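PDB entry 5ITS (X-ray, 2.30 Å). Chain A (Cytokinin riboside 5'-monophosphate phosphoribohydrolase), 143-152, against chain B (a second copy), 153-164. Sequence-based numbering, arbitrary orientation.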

# COMPACT_ATOMS: atom_id res chain seq x y z
N ASP A 143 -10.10 7.77 13.11
CA ASP A 143 -10.24 9.02 12.35
C ASP A 143 -10.00 10.28 13.18
O ASP A 143 -10.90 11.13 13.38
N VAL A 144 -8.77 10.45 13.61
CA VAL A 144 -8.42 11.57 14.51
C VAL A 144 -8.48 12.91 13.80
O VAL A 144 -7.77 13.11 12.85
N ASP A 145 -9.29 13.85 14.30
CA ASP A 145 -9.43 15.17 13.66
C ASP A 145 -9.85 15.09 12.16
O ASP A 145 -9.43 15.88 11.33
N GLY A 146 -10.63 14.08 11.81
CA GLY A 146 -10.96 13.83 10.42
C GLY A 146 -9.79 13.48 9.53
O GLY A 146 -9.82 13.71 8.30
N PHE A 147 -8.76 12.89 10.11
CA PHE A 147 -7.52 12.66 9.35
C PHE A 147 -7.77 11.78 8.13
O PHE A 147 -7.16 11.99 7.09
N TRP A 148 -8.61 10.77 8.27
CA TRP A 148 -8.88 9.85 7.18
C TRP A 148 -9.98 10.28 6.22
O TRP A 148 -10.22 9.59 5.27
N GLN A 149 -10.62 11.41 6.43
CA GLN A 149 -11.68 11.81 5.49
C GLN A 149 -11.20 11.86 4.03
O GLN A 149 -11.89 11.34 3.16
N PRO A 150 -10.01 12.40 3.75
CA PRO A 150 -9.67 12.42 2.32
C PRO A 150 -9.48 11.02 1.73
O PRO A 150 -9.77 10.79 0.57
N LEU A 151 -9.04 10.09 2.53
CA LEU A 151 -8.95 8.73 2.11
C LEU A 151 -10.32 8.17 1.83
O LEU A 151 -10.49 7.43 0.87
N LEU A 152 -11.31 8.45 2.66
CA LEU A 152 -12.65 7.92 2.42
C LEU A 152 -13.24 8.49 1.15
O LEU A 152 -13.96 7.78 0.42
N GLU B 153 -4.96 14.62 -3.43
CA GLU B 153 -5.46 15.48 -2.38
C GLU B 153 -5.17 14.83 -1.02
O GLU B 153 -4.70 15.51 -0.11
N MET B 154 -5.36 13.50 -0.92
CA MET B 154 -5.06 12.79 0.32
C MET B 154 -3.60 12.85 0.69
O MET B 154 -3.28 13.09 1.84
N LEU B 155 -2.70 12.62 -0.26
CA LEU B 155 -1.30 12.73 0.04
C LEU B 155 -0.88 14.18 0.36
O LEU B 155 0.02 14.41 1.17
N GLU B 156 -1.53 15.16 -0.25
CA GLU B 156 -1.21 16.58 0.01
C GLU B 156 -1.56 16.92 1.45
O GLU B 156 -0.82 17.61 2.13
N GLN B 157 -2.69 16.42 1.91
CA GLN B 157 -3.11 16.59 3.28
C GLN B 157 -2.19 15.86 4.22
O GLN B 157 -1.91 16.34 5.28
N MET B 158 -1.73 14.67 3.84
CA MET B 158 -0.80 13.94 4.73
C MET B 158 0.53 14.66 4.87
O MET B 158 1.13 14.64 5.94
N THR B 159 0.99 15.24 3.77
CA THR B 159 2.21 15.99 3.71
C THR B 159 2.12 17.27 4.58
O THR B 159 3.03 17.60 5.35
N GLN B 160 1.00 17.96 4.44
CA GLN B 160 0.71 19.11 5.29
C GLN B 160 0.67 18.78 6.78
O GLN B 160 1.13 19.55 7.58
N ARG B 161 0.15 17.63 7.16
CA ARG B 161 0.08 17.28 8.57
C ARG B 161 1.40 16.70 9.08
O ARG B 161 1.50 16.35 10.25
N GLY B 162 2.37 16.57 8.18
CA GLY B 162 3.71 16.17 8.53
C GLY B 162 4.01 14.69 8.51
O GLY B 162 4.98 14.27 9.12
N PHE B 163 3.19 13.88 7.83
CA PHE B 163 3.50 12.44 7.79
C PHE B 163 4.20 12.01 6.51
O PHE B 163 4.60 10.87 6.38
N ILE B 164 4.34 12.92 5.57
CA ILE B 164 5.09 12.62 4.38
C ILE B 164 5.97 13.80 4.06
O ILE B 164 5.46 14.92 4.06

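The contact between the two stretches is mostly apolar and buries 506 Å², both sides summed. No hydrogen bond crosses it. On chain B the contact is made by the last turns of a helix and the residues just after it. On chain A it is made by a turn and the start of a helix.

The apolar packing centres on Phe147(A). Its CA-to-CB bond points sideways, and chi1 is t. This carries the ring across to chain B, where CZ lies 4.0 Å from CG of Met158(B). Met158(B) has chi1 m, then t and t. Its CA-to-CB bond also points sideways, but the extended chain brings its end nearer. There CE meets CZ3 of Trp148(A) at 3.6 Å. Trp148(A) starts away from chain B, and its m rotamer brings the far side of the indole back within reach. NE1 of the indole is hydrogen-bonded elsewhere in the structure.

A second apolar group surrounds Met154(B), which points toward chain A with rotamers t, t and p. The backbones come close here, with the CA atoms of Pro150(A) and Met154(B) 5.0 Å apart. Pro150(A) also points toward its partner, and its CB lies 4.0 Å from CB of Met154(B). The sulfur SD of Met154(B) sits only 3.1 Å from CD1 of Leu151(A), a tight approach. Leu151(A) has chi1 t and chi2 p. One turn along the helix, CG of Gln157(B) rests 3.9 Å from CG of Pro150(A), so the aliphatic part of the glutamine packs on the proline ring.

The aromatic pair is Phe147(A) and Phe163(B). The centroids are 5.6 Å apart and the planes meet at 82°, an oblique arrangement. CE2 of Phe147(A) approaches CD2 of Phe163(B) to 3.6 Å. Phe163(B) points toward chain A with chi1 m.

Arg161(B) provides the charged contact. It points toward chain A with chi1 m and chi2 between wells. Its NH1 forms a salt bridge with OD2 of Asp145(A) at 3.2 Å. The oxygen lies well out of the guanidinium plane, so the attraction is between charges and no N-H points at it. NH1 is hydrogen-bonded elsewhere in the structure. Asp145(A) points toward chain B with chi1 t. One face of the guanidinium is covered by CB of Phe147(A), which lies 3.9 Å from NH1.

Within chain A, the backbone N of Trp148(A) donates a hydrogen bond to OD1 of Asp143(A) at 2.9 Å. This ties Asp143(A) to the turn that presents Phe147(A) and Trp148(A).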

# COMPACT_ATOMS: atom_id res chain seq x y z
CB ASP A 143 -11.61 9.06 11.65
CG ASP A 143 -11.76 10.26 10.72
OD1 ASP A 143 -10.77 10.70 10.13
OD2 ASP A 143 -12.89 10.76 10.59
CB VAL A 144 -7.00 11.37 15.09
CG1 VAL A 144 -6.64 12.49 16.09
CG2 VAL A 144 -6.83 9.96 15.70
CB ASP A 145 -8.11 15.92 13.82
CG ASP A 145 -8.22 17.37 13.45
OD1 ASP A 145 -9.26 17.98 13.78
OD2 ASP A 145 -7.28 17.90 12.80
CB PHE A 147 -6.42 12.04 10.24
CG PHE A 147 -5.17 11.66 9.51
CD1 PHE A 147 -5.11 10.49 8.79
CD2 PHE A 147 -4.07 12.43 9.59
CE1 PHE A 147 -3.97 10.12 8.11
CE2 PHE A 147 -2.91 12.08 8.94
CZ PHE A 147 -2.86 10.91 8.21
CB TRP A 148 -9.23 8.44 7.71
CG TRP A 148 -8.11 7.77 8.40
CD1 TRP A 148 -8.06 7.33 9.69
CD2 TRP A 148 -6.84 7.43 7.81
NE1 TRP A 148 -6.85 6.71 9.95
CE2 TRP A 148 -6.07 6.79 8.82
CE3 TRP A 148 -6.28 7.60 6.54
CZ2 TRP A 148 -4.78 6.33 8.59
CZ3 TRP A 148 -5.00 7.14 6.31
CH2 TRP A 148 -4.26 6.52 7.33
CB GLN A 149 -12.39 13.12 5.91
CG GLN A 149 -13.19 12.98 7.20
CD GLN A 149 -14.25 11.88 7.14
OE1 GLN A 149 -14.31 10.96 7.99
NE2 GLN A 149 -15.09 11.95 6.10
CB PRO A 150 -8.39 13.24 2.25
CG PRO A 150 -8.46 14.13 3.47
CD PRO A 150 -9.11 13.25 4.54
CB LEU A 151 -8.28 7.88 3.18
CG LEU A 151 -8.21 6.39 2.79
CD1 LEU A 151 -7.04 6.34 1.86
CD2 LEU A 151 -7.94 5.35 3.86
CB LEU A 152 -13.55 8.24 3.59
CG LEU A 152 -13.07 7.42 4.79
CD1 LEU A 152 -13.58 8.04 6.07
CD2 LEU A 152 -13.45 5.93 4.71
CB GLU B 153 -6.93 15.80 -2.58
CG GLU B 153 -7.52 16.71 -1.50
CD GLU B 153 -6.78 18.07 -1.30
OE1 GLU B 153 -6.92 18.65 -0.20
OE2 GLU B 153 -6.06 18.55 -2.20
CB MET B 154 -5.47 11.34 0.28
CG MET B 154 -4.85 10.53 1.40
SD MET B 154 -5.17 8.75 1.29
CE MET B 154 -4.01 8.28 0.04
CB LEU B 155 -0.49 12.20 -1.11
CG LEU B 155 -0.68 10.71 -1.36
CD1 LEU B 155 0.19 10.30 -2.55
CD2 LEU B 155 -0.34 9.82 -0.17
CB GLU B 156 -1.97 17.48 -0.98
CG GLU B 156 -1.95 18.97 -0.67
CD GLU B 156 -0.55 19.56 -0.74
OE1 GLU B 156 -0.20 20.38 0.13
OE2 GLU B 156 0.24 19.22 -1.67
CB GLN B 157 -4.51 16.00 3.50
CG GLN B 157 -5.67 16.82 2.96
CD GLN B 157 -5.54 18.31 3.25
OE1 GLN B 157 -5.49 19.11 2.34
NE2 GLN B 157 -5.47 18.67 4.52
CB MET B 158 -0.54 12.54 4.22
CG MET B 158 -1.71 11.61 4.45
SD MET B 158 -1.24 10.01 3.78
CE MET B 158 -2.56 9.03 4.46
CB THR B 159 2.51 16.38 2.25
OG1 THR B 159 2.70 15.20 1.45
CG2 THR B 159 3.78 17.25 2.16
CB GLN B 160 -0.61 19.73 4.88
CG GLN B 160 -0.44 20.63 3.65
CD GLN B 160 -1.77 21.14 3.13
OE1 GLN B 160 -2.07 21.01 1.96
NE2 GLN B 160 -2.58 21.66 4.02
CB ARG B 161 -1.08 16.31 8.82
CG ARG B 161 -2.41 16.82 8.29
CD ARG B 161 -3.54 16.76 9.29
NE ARG B 161 -4.88 16.64 8.69
CZ ARG B 161 -5.97 16.22 9.34
NH1 ARG B 161 -5.94 15.91 10.64
NH2 ARG B 161 -7.11 16.12 8.69
CB PHE B 163 2.25 11.63 8.02
CG PHE B 163 1.71 11.76 9.39
CD1 PHE B 163 2.35 11.17 10.43
CD2 PHE B 163 0.60 12.52 9.65
CE1 PHE B 163 1.87 11.32 11.73
CE2 PHE B 163 0.10 12.67 10.94
CZ PHE B 163 0.75 12.07 11.99
CB ILE B 164 4.17 12.48 3.18
CG1 ILE B 164 3.15 11.38 3.47
CG2 ILE B 164 5.01 12.26 1.93
CD1 ILE B 164 2.40 10.83 2.28